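Side-chain contacts in citrate lyase, subunit 1 (Methanosaeta concilii, PDB 6HXI), which probably catalyses, as a subunit of ATP citrate lyase, the ATP-driven conversion of citrate and coenzyme A into acetyl-CoA and oxaloacetate: residues K252-K257 with T311-H316; C319-L324 with K334-G339; M357-Y362 with K387-L392. One frame throughout, in Å; residues are numbered along the deposited sequence.

In the fold
All three contacts lie in the citrate-binding region of the chain, on the same side of the chain's centre, and follow one another in series along the sequence. Contacts 1 and 2 share helix 311-325: its first turns meet helix 246-256 in contact 1, and its later turns rest on strand 334-338 in contact 2, with centres about 16 Å apart. Contact 3 joins the next two long helices, 348-361 and 382-396, and its centre lies about 13 Å from that of contact 2 and about 19 Å from that of contact 1. Tyr-315 and Leu-322 carry helix 311-325 onto helix 348-361. The contacts thus link helix 246-256, beside the sodium site, through helix 311-325 to two further helices.

Contact 1: K252-K257 with T311-H316; sequences KEIDSK and TEETYH. With NA (sodium ion), chain N.
At chi1 -61° Ile-254 has CG1 beside the backbone N, which puts its branch methyl CG2 anti to N; Glu-313 (chi1 -69°) has CG beside N, anti to the carbonyl carbon, and an extended chain. The two side chains slide past each other in opposite directions, Ile-254 CG2 lying 3.9 Å from Glu-313 CG. The other arm of the isoleucine ends in CD1, which comes within 4.0 Å of His-316 CB, the two side chains crossing at about a right angle. The imidazole itself turns away from the isoleucine, and Tyr-315 CD2 lies over one of its faces, near the imidazole rim.

Beside this apolar touch the polar link is made by water. Glu-313 OE2 accepts from two waters, one at 3.0 Å that also donates to Ile-254 O, and one at 2.8 Å that also donates to Lys-257 O. A single carboxylate oxygen is thereby tied to two backbone carbonyls across the contact. The carbonyl next after that of Ile-254 has another task: Asp-255 O binds the sodium ion at 2.4 Å, together with the carbonyls of Thr-258 and Ala-260. Lys-257 runs out extended and turns at its last torsion, where NZ forms a 2.8 Å salt bridge with Glu-253 OE2, on that oxygen's anti lone pair.

Coenzyme A is bound about 9 Å from the Glu-313 side chain. On the succinyl-CoA ligase alpha-subunit chain, Lys-496 packs on Glu-313 and His-316 and makes a salt bridge with Glu-312. Within its own chain, the contact joins helix 246-256, toward its C-terminal side, to the start of helix 311-325, with strand 261-266 touching Ile-254 through Leu-262 and helix 348-361 touching Tyr-315 through Met-357.

Contact 2: C319-L324 with K334-G339; sequences CTILDL and KVLLIG
Leu-336 splits its two methyls between neighbouring residues of the helix: CD1 lies 4.1 Å from Ile-321 CG2, and CD2 lies 4.2 Å from Leu-322 CD2. The leucine has CG anti to its backbone N (chi1 179°), which carries the fork out from the strand toward the helix. Ile-321 comes to it at about a right angle and offers its branch methyl, whereas Leu-322 reaches in with the end of its side chain. All three residues are buried, and the touch is made purely by methyl groups at ordinary van der Waals distance. The backbones stay well apart, the nearest CA atoms, those of Leu-322 and Leu-336, being 9.0 Å from each other.

Other parts of the sheet share the same helix face, since Ile-321 also packs on Trp-274 of strand 273-275. At the start of the strand, Lys-334 NZ is held by the carbonyls of Met-325 and Ser-328, which ties it to the end of the helix and the turn that follows. A helix lying by its aliphatic side chains on a parallel sheet, and followed, after a short connection, by one of the sheet's inner strands, is the packing of an alpha/beta domain, here consistent with the flavodoxin-like fold of the succinyl-CoA synthetase family.

Contact 3: M357-Y362 with K387-L392; sequences MALEEY and KLMRDL
The flat group at the margin of this contact is the carboxylate of Glu-360, carried on an extended chain whose CG passes 3.6 Å from Leu-392 CD1. Its OE2 makes a salt bridge with Arg-395, further along the helix that bears Leu-392, so the charged end bridges the two helices beside their apolar join. The other flat group, the ring of Tyr-362, takes no part in that join: it has the carbonyl O of Ala-358 in plane at its edge and packs against Asp-323 of helix 311-325.

Inward of the glutamate the contact is aliphatic. Leu-392 points toward the facing helix and divides its methyls: CD1 meets the glutamate, while CD2 lies 3.7 Å from Leu-359 CD1 and close to its CB, the two leucine side chains crossing at about a right angle. Leu-359 CD1 also receives Met-389 CE at 3.9 Å. The methionine gets there by bending twice, at chi2 (-65°) and chi3 (-48°), which swings the terminal methyl round to the leucine. Leu-359 CD1 thus meets both a leucine and a methionine methyl of the facing helix.

The axes of the two short helical segments pass 11.3 Å apart and run 12° from parallel. Both helices sit on one sheet, Leu-359 resting on Ile-373 and Met-389 on Val-375, both of strand 371-376. Near-parallel neighbours of this kind are characteristic of alpha/beta domains, where successive helices connect parallel strands in beta-alpha-beta crossovers: here 334-338 to 371-376, and 371-376 to 400-403.

Contact 1: K252-K257 with T311-H316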
loop_
_atom_site.group_PDB
_atom_site.type_symbol
_atom_site.label_atom_id
_atom_site.label_comp_id
_atom_site.label_asym_id
_atom_site.label_seq_id
_atom_site.Cartn_x
_atom_site.Cartn_y
_atom_site.Cartn_z
ATOM N N LYS C 252 -46.986 -12.802 -21.440
ATOM C CA LYS C 252 -47.071 -11.388 -21.808
ATOM C C LYS C 252 -46.255 -10.554 -20.833
ATOM O O LYS C 252 -45.618 -9.583 -21.238
ATOM C CB LYS C 252 -48.535 -10.910 -21.830
ATOM C CG LYS C 252 -49.271 -11.296 -23.110
ATOM C CD LYS C 252 -50.631 -10.620 -23.212
ATOM C CE LYS C 252 -51.379 -10.969 -24.484
ATOM N NZ LYS C 252 -50.881 -10.207 -25.665
ATOM N N GLU C 253 -46.237 -10.975 -19.553
ATOM C CA GLU C 253 -45.488 -10.334 -18.473
ATOM C C GLU C 253 -43.955 -10.521 -18.672
ATOM O O GLU C 253 -43.196 -9.576 -18.451
ATOM C CB GLU C 253 -45.992 -10.855 -17.113
ATOM C CG GLU C 253 -45.445 -10.141 -15.889
ATOM C CD GLU C 253 -44.245 -10.815 -15.244
ATOM O OE1 GLU C 253 -44.351 -12.016 -14.899
ATOM O OE2 GLU C 253 -43.205 -10.137 -15.064
ATOM N N ILE C 254 -43.516 -11.713 -19.119
ATOM C CA ILE C 254 -42.102 -11.991 -19.417
ATOM C C ILE C 254 -41.687 -11.164 -20.643
ATOM O O ILE C 254 -40.664 -10.483 -20.605
ATOM C CB ILE C 254 -41.840 -13.515 -19.609
ATOM C CG1 ILE C 254 -42.172 -14.304 -18.328
ATOM C CG2 ILE C 254 -40.400 -13.806 -20.091
ATOM C CD1 ILE C 254 -42.660 -15.682 -18.608
ATOM N N ASP C 255 -42.514 -11.178 -21.692
ATOM C CA ASP C 255 -42.322 -10.450 -22.952
ATOM C C ASP C 255 -42.120 -8.923 -22.781
ATOM O O ASP C 255 -41.489 -8.303 -23.638
ATOM C CB ASP C 255 -43.529 -10.726 -23.889
ATOM C CG ASP C 255 -43.419 -10.141 -25.283
ATOM O OD1 ASP C 255 -42.541 -10.582 -26.047
ATOM O OD2 ASP C 255 -44.215 -9.244 -25.612
ATOM N N SER C 256 -42.671 -8.327 -21.702
ATOM C CA SER C 256 -42.617 -6.879 -21.428
ATOM C C SER C 256 -41.294 -6.399 -20.830
ATOM O O SER C 256 -40.957 -5.217 -20.955
ATOM C CB SER C 256 -43.798 -6.449 -20.554
ATOM O OG SER C 256 -43.746 -7.032 -19.266
ATOM N N LYS C 257 -40.540 -7.308 -20.196
ATOM C CA LYS C 257 -39.256 -6.963 -19.576
ATOM C C LYS C 257 -38.063 -7.377 -20.436
ATOM O O LYS C 257 -36.954 -7.555 -19.916
ATOM C CB LYS C 257 -39.167 -7.527 -18.134
ATOM C CG LYS C 257 -40.228 -6.953 -17.210
ATOM C CD LYS C 257 -40.076 -7.456 -15.794
ATOM C CE LYS C 257 -41.128 -6.871 -14.879
ATOM N NZ LYS C 257 -42.483 -7.425 -15.152
ATOM N N THR C 311 -31.863 -18.150 -21.036
ATOM C CA THR C 311 -32.217 -19.451 -20.460
ATOM C C THR C 311 -33.432 -19.387 -19.516
ATOM O O THR C 311 -34.326 -20.214 -19.623
ATOM C CB THR C 311 -30.979 -20.052 -19.779
ATOM O OG1 THR C 311 -29.974 -20.202 -20.766
ATOM C CG2 THR C 311 -31.258 -21.404 -19.121
ATOM N N GLU C 312 -33.441 -18.417 -18.601
ATOM C CA GLU C 312 -34.501 -18.193 -17.619
ATOM C C GLU C 312 -35.821 -17.900 -18.316
ATOM O O GLU C 312 -36.831 -18.496 -17.947
ATOM C CB GLU C 312 -34.089 -17.057 -16.666
ATOM C CG GLU C 312 -35.091 -16.678 -15.591
ATOM C CD GLU C 312 -34.769 -15.335 -14.961
ATOM O OE1 GLU C 312 -35.511 -14.359 -15.216
ATOM O OE2 GLU C 312 -33.730 -15.240 -14.271
ATOM N N GLU C 313 -35.813 -17.020 -19.341
ATOM C CA GLU C 313 -37.026 -16.682 -20.098
ATOM C C GLU C 313 -37.602 -17.899 -20.818
ATOM O O GLU C 313 -38.806 -18.147 -20.708
ATOM C CB GLU C 313 -36.782 -15.528 -21.076
ATOM C CG GLU C 313 -36.546 -14.204 -20.362
ATOM C CD GLU C 313 -35.915 -13.081 -21.163
ATOM O OE1 GLU C 313 -35.413 -13.333 -22.282
ATOM O OE2 GLU C 313 -35.906 -11.940 -20.651
ATOM N N THR C 314 -36.737 -18.695 -21.496
ATOM C CA THR C 314 -37.162 -19.896 -22.231
ATOM C C THR C 314 -37.618 -20.976 -21.275
ATOM O O THR C 314 -38.513 -21.752 -21.613
ATOM C CB THR C 314 -36.083 -20.390 -23.220
ATOM O OG1 THR C 314 -34.934 -20.826 -22.483
ATOM C CG2 THR C 314 -35.686 -19.335 -24.230
ATOM N N TYR C 315 -37.004 -21.029 -20.081
ATOM C CA TYR C 315 -37.358 -22.003 -19.050
ATOM C C TYR C 315 -38.801 -21.779 -18.585
ATOM O O TYR C 315 -39.587 -22.724 -18.590
ATOM C CB TYR C 315 -36.364 -21.919 -17.878
ATOM C CG TYR C 315 -36.839 -22.616 -16.632
ATOM C CD1 TYR C 315 -36.711 -23.992 -16.494
ATOM C CD2 TYR C 315 -37.444 -21.904 -15.595
ATOM C CE1 TYR C 315 -37.165 -24.647 -15.354
ATOM C CE2 TYR C 315 -37.909 -22.549 -14.452
ATOM C CZ TYR C 315 -37.761 -23.922 -14.337
ATOM O OH TYR C 315 -38.217 -24.572 -13.227
ATOM N N HIS C 316 -39.155 -20.526 -18.211
ATOM C CA HIS C 316 -40.509 -20.152 -17.771
ATOM C C HIS C 316 -41.561 -20.364 -18.838
ATOM O O HIS C 316 -42.662 -20.796 -18.517
ATOM C CB HIS C 316 -40.553 -18.725 -17.222
ATOM C CG HIS C 316 -39.824 -18.582 -15.927
ATOM N ND1 HIS C 316 -38.760 -17.701 -15.789
ATOM C CD2 HIS C 316 -40.002 -19.239 -14.758
ATOM C CE1 HIS C 316 -38.337 -17.840 -14.541
ATOM N NE2 HIS C 316 -39.053 -18.751 -13.882
HETATM NA NA NA N . -40.617 -8.104 -25.819
HETATM O O HOH W 1 -38.211 -11.647 -18.776
HETATM O O HOH W 2 -34.623 -9.534 -19.849
#

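Contact 2: C319-L324 with K334-G339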
loop_
_atom_site.group_PDB
_atom_site.type_symbol
_atom_site.label_atom_id
_atom_site.label_comp_id
_atom_site.label_asym_id
_atom_site.label_seq_id
_atom_site.Cartn_x
_atom_site.Cartn_y
_atom_site.Cartn_z
ATOM N N CYS C 319 -42.028 -24.181 -19.225
ATOM C CA CYS C 319 -42.757 -24.619 -18.025
ATOM C C CYS C 319 -44.248 -24.360 -18.201
ATOM O O CYS C 319 -45.059 -25.194 -17.803
ATOM C CB CYS C 319 -42.226 -23.917 -16.776
ATOM S SG CYS C 319 -40.729 -24.662 -16.079
ATOM N N THR C 320 -44.600 -23.201 -18.808
ATOM C CA THR C 320 -45.982 -22.794 -19.083
ATOM C C THR C 320 -46.652 -23.744 -20.083
ATOM O O THR C 320 -47.764 -24.199 -19.819
ATOM C CB THR C 320 -46.041 -21.329 -19.541
ATOM O OG1 THR C 320 -45.294 -20.534 -18.635
ATOM C CG2 THR C 320 -47.462 -20.794 -19.616
ATOM N N ILE C 321 -45.974 -24.026 -21.225
ATOM C CA ILE C 321 -46.469 -24.931 -22.273
ATOM C C ILE C 321 -46.648 -26.334 -21.698
ATOM O O ILE C 321 -47.721 -26.918 -21.869
ATOM C CB ILE C 321 -45.590 -24.901 -23.565
ATOM C CG1 ILE C 321 -45.787 -23.559 -24.323
ATOM C CG2 ILE C 321 -45.874 -26.127 -24.483
ATOM C CD1 ILE C 321 -44.890 -23.334 -25.493
ATOM N N LEU C 322 -45.623 -26.838 -20.964
ATOM C CA LEU C 322 -45.658 -28.160 -20.335
ATOM C C LEU C 322 -46.790 -28.277 -19.345
ATOM O O LEU C 322 -47.512 -29.265 -19.389
ATOM C CB LEU C 322 -44.322 -28.539 -19.684
ATOM C CG LEU C 322 -43.173 -28.803 -20.646
ATOM C CD1 LEU C 322 -41.884 -28.793 -19.931
ATOM C CD2 LEU C 322 -43.358 -30.099 -21.404
ATOM N N ASP C 323 -46.992 -27.245 -18.508
ATOM C CA ASP C 323 -48.072 -27.203 -17.519
ATOM C C ASP C 323 -49.418 -27.462 -18.171
ATOM O O ASP C 323 -50.091 -28.412 -17.792
ATOM C CB ASP C 323 -48.099 -25.856 -16.757
ATOM C CG ASP C 323 -49.198 -25.741 -15.711
ATOM O OD1 ASP C 323 -49.575 -26.783 -15.123
ATOM O OD2 ASP C 323 -49.675 -24.615 -15.474
ATOM N N LEU C 324 -49.779 -26.636 -19.171
ATOM C CA LEU C 324 -51.037 -26.682 -19.924
ATOM C C LEU C 324 -51.273 -28.003 -20.666
ATOM O O LEU C 324 -52.420 -28.422 -20.822
ATOM C CB LEU C 324 -51.091 -25.513 -20.913
ATOM C CG LEU C 324 -51.252 -24.114 -20.323
ATOM C CD1 LEU C 324 -50.686 -23.065 -21.274
ATOM C CD2 LEU C 324 -52.708 -23.822 -19.995
ATOM N N LYS C 334 -49.968 -37.057 -26.834
ATOM C CA LYS C 334 -49.863 -35.653 -27.225
ATOM C C LYS C 334 -48.508 -35.447 -27.884
ATOM O O LYS C 334 -47.560 -36.149 -27.549
ATOM C CB LYS C 334 -50.045 -34.715 -26.021
ATOM C CG LYS C 334 -51.505 -34.476 -25.688
ATOM C CD LYS C 334 -51.704 -33.698 -24.413
ATOM C CE LYS C 334 -53.181 -33.487 -24.178
ATOM N NZ LYS C 334 -53.455 -32.911 -22.842
ATOM N N VAL C 335 -48.414 -34.518 -28.835
ATOM C CA VAL C 335 -47.154 -34.228 -29.526
ATOM C C VAL C 335 -46.640 -32.799 -29.234
ATOM O O VAL C 335 -47.419 -31.842 -29.287
ATOM C CB VAL C 335 -47.279 -34.527 -31.043
ATOM C CG1 VAL C 335 -46.062 -34.041 -31.801
ATOM C CG2 VAL C 335 -47.496 -36.016 -31.302
ATOM N N LEU C 336 -45.325 -32.673 -28.896
ATOM C CA LEU C 336 -44.623 -31.398 -28.667
ATOM C C LEU C 336 -43.626 -31.138 -29.809
ATOM O O LEU C 336 -42.642 -31.864 -29.942
ATOM C CB LEU C 336 -43.920 -31.315 -27.288
ATOM C CG LEU C 336 -43.131 -29.999 -26.958
ATOM C CD1 LEU C 336 -44.000 -28.708 -27.118
ATOM C CD2 LEU C 336 -42.514 -30.056 -25.566
ATOM N N LEU C 337 -43.899 -30.092 -30.619
ATOM C CA LEU C 337 -43.062 -29.717 -31.756
ATOM C C LEU C 337 -42.196 -28.510 -31.438
ATOM O O LEU C 337 -42.679 -27.379 -31.414
ATOM C CB LEU C 337 -43.913 -29.486 -33.022
ATOM C CG LEU C 337 -44.820 -30.650 -33.463
ATOM C CD1 LEU C 337 -45.831 -30.184 -34.477
ATOM C CD2 LEU C 337 -44.013 -31.795 -34.046
ATOM N N ILE C 338 -40.915 -28.773 -31.159
ATOM C CA ILE C 338 -39.892 -27.767 -30.845
ATOM C C ILE C 338 -39.132 -27.483 -32.127
ATOM O O ILE C 338 -38.092 -28.086 -32.412
ATOM C CB ILE C 338 -38.970 -28.187 -29.660
ATOM C CG1 ILE C 338 -39.800 -28.821 -28.488
ATOM C CG2 ILE C 338 -38.119 -26.965 -29.207
ATOM C CD1 ILE C 338 -39.043 -29.287 -27.269
ATOM N N GLY C 339 -39.693 -26.590 -32.921
ATOM C CA GLY C 339 -39.121 -26.267 -34.220
ATOM C C GLY C 339 -38.572 -24.872 -34.361
ATOM O O GLY C 339 -38.398 -24.151 -33.376
#

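Contact 3: M357-Y362 with K387-L392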
loop_
_atom_site.group_PDB
_atom_site.type_symbol
_atom_site.label_atom_id
_atom_site.label_comp_id
_atom_site.label_asym_id
_atom_site.label_seq_id
_atom_site.Cartn_x
_atom_site.Cartn_y
_atom_site.Cartn_z
ATOM N N MET C 357 -34.192 -27.907 -19.055
ATOM C CA MET C 357 -34.469 -27.722 -17.617
ATOM C C MET C 357 -35.947 -27.906 -17.250
ATOM O O MET C 357 -36.254 -28.528 -16.226
ATOM C CB MET C 357 -33.970 -26.362 -17.134
ATOM C CG MET C 357 -32.485 -26.332 -16.920
ATOM S SD MET C 357 -31.863 -24.697 -16.521
ATOM C CE MET C 357 -30.614 -25.177 -15.282
ATOM N N ALA C 358 -36.857 -27.376 -18.100
ATOM C CA ALA C 358 -38.295 -27.510 -17.895
ATOM C C ALA C 358 -38.736 -28.951 -18.136
ATOM O O ALA C 358 -39.465 -29.486 -17.300
ATOM C CB ALA C 358 -39.052 -26.563 -18.796
ATOM N N LEU C 359 -38.242 -29.597 -19.231
ATOM C CA LEU C 359 -38.557 -30.990 -19.574
ATOM C C LEU C 359 -38.123 -31.962 -18.480
ATOM O O LEU C 359 -38.865 -32.903 -18.186
ATOM C CB LEU C 359 -37.979 -31.402 -20.936
ATOM C CG LEU C 359 -38.616 -30.771 -22.178
ATOM C CD1 LEU C 359 -37.730 -30.954 -23.389
ATOM C CD2 LEU C 359 -39.991 -31.338 -22.460
ATOM N N GLU C 360 -36.952 -31.700 -17.845
ATOM C CA GLU C 360 -36.410 -32.472 -16.718
ATOM C C GLU C 360 -37.377 -32.413 -15.537
ATOM O O GLU C 360 -37.620 -33.438 -14.898
ATOM C CB GLU C 360 -35.047 -31.914 -16.280
ATOM C CG GLU C 360 -33.854 -32.538 -16.985
ATOM C CD GLU C 360 -32.509 -31.902 -16.679
ATOM O OE1 GLU C 360 -32.314 -30.712 -17.024
ATOM O OE2 GLU C 360 -31.630 -32.614 -16.141
ATOM N N GLU C 361 -37.928 -31.211 -15.255
ATOM C CA GLU C 361 -38.869 -30.974 -14.159
ATOM C C GLU C 361 -40.231 -31.610 -14.371
ATOM O O GLU C 361 -40.863 -32.022 -13.396
ATOM C CB GLU C 361 -39.009 -29.475 -13.864
ATOM C CG GLU C 361 -38.128 -29.051 -12.703
ATOM C CD GLU C 361 -38.205 -27.587 -12.326
ATOM O OE1 GLU C 361 -39.318 -27.109 -12.006
ATOM O OE2 GLU C 361 -37.141 -26.925 -12.317
ATOM N N TYR C 362 -40.686 -31.678 -15.633
ATOM C CA TYR C 362 -41.973 -32.258 -16.018
ATOM C C TYR C 362 -41.891 -33.747 -16.412
ATOM O O TYR C 362 -42.876 -34.277 -16.915
ATOM C CB TYR C 362 -42.637 -31.412 -17.124
ATOM C CG TYR C 362 -43.470 -30.283 -16.563
ATOM C CD1 TYR C 362 -42.887 -29.073 -16.201
ATOM C CD2 TYR C 362 -44.838 -30.434 -16.359
ATOM C CE1 TYR C 362 -43.646 -28.040 -15.652
ATOM C CE2 TYR C 362 -45.607 -29.409 -15.810
ATOM C CZ TYR C 362 -45.005 -28.216 -15.456
ATOM O OH TYR C 362 -45.755 -27.204 -14.912
ATOM N N LYS C 387 -27.326 -31.623 -28.817
ATOM C CA LYS C 387 -26.617 -32.588 -27.956
ATOM C C LYS C 387 -27.341 -32.716 -26.601
ATOM O O LYS C 387 -27.521 -33.833 -26.121
ATOM C CB LYS C 387 -25.151 -32.174 -27.729
ATOM C CG LYS C 387 -24.239 -33.340 -27.327
ATOM C CD LYS C 387 -23.031 -32.899 -26.486
ATOM C CE LYS C 387 -21.901 -32.280 -27.288
ATOM N NZ LYS C 387 -21.062 -31.375 -26.457
ATOM N N LEU C 388 -27.762 -31.573 -26.002
ATOM C CA LEU C 388 -28.515 -31.496 -24.744
ATOM C C LEU C 388 -29.840 -32.259 -24.853
ATOM O O LEU C 388 -30.191 -32.987 -23.933
ATOM C CB LEU C 388 -28.834 -30.023 -24.389
ATOM C CG LEU C 388 -27.696 -29.125 -23.914
ATOM C CD1 LEU C 388 -28.112 -27.649 -24.000
ATOM C CD2 LEU C 388 -27.272 -29.480 -22.507
ATOM N N MET C 389 -30.575 -32.063 -25.975
ATOM C CA MET C 389 -31.866 -32.704 -26.277
ATOM C C MET C 389 -31.711 -34.210 -26.500
ATOM O O MET C 389 -32.594 -34.961 -26.111
ATOM C CB MET C 389 -32.529 -32.082 -27.527
ATOM C CG MET C 389 -32.971 -30.627 -27.384
ATOM S SD MET C 389 -34.298 -30.262 -26.196
ATOM C CE MET C 389 -35.512 -31.493 -26.596
ATOM N N ARG C 390 -30.616 -34.640 -27.160
ATOM C CA ARG C 390 -30.326 -36.049 -27.438
ATOM C C ARG C 390 -29.984 -36.788 -26.149
ATOM O O ARG C 390 -30.464 -37.908 -25.953
ATOM C CB ARG C 390 -29.195 -36.206 -28.472
ATOM C CG ARG C 390 -29.645 -35.959 -29.892
ATOM C CD ARG C 390 -28.546 -36.260 -30.881
ATOM N NE ARG C 390 -28.702 -35.494 -32.121
ATOM C CZ ARG C 390 -27.968 -34.432 -32.439
ATOM N NH1 ARG C 390 -27.022 -34.002 -31.616
ATOM N NH2 ARG C 390 -28.170 -33.800 -33.589
ATOM N N ASP C 391 -29.169 -36.150 -25.269
ATOM C CA ASP C 391 -28.755 -36.688 -23.967
ATOM C C ASP C 391 -29.954 -36.798 -23.027
ATOM O O ASP C 391 -30.000 -37.712 -22.209
ATOM C CB ASP C 391 -27.663 -35.811 -23.329
ATOM C CG ASP C 391 -26.338 -35.722 -24.078
ATOM O OD1 ASP C 391 -26.200 -36.379 -25.136
ATOM O OD2 ASP C 391 -25.458 -34.968 -23.631
ATOM N N LEU C 392 -30.916 -35.863 -23.156
ATOM C CA LEU C 392 -32.153 -35.795 -22.379
ATOM C C LEU C 392 -33.086 -36.945 -22.746
ATOM O O LEU C 392 -33.544 -37.653 -21.849
ATOM C CB LEU C 392 -32.842 -34.426 -22.577
ATOM C CG LEU C 392 -34.125 -34.150 -21.778
ATOM C CD1 LEU C 392 -33.843 -34.074 -20.294
ATOM C CD2 LEU C 392 -34.789 -32.867 -22.248
#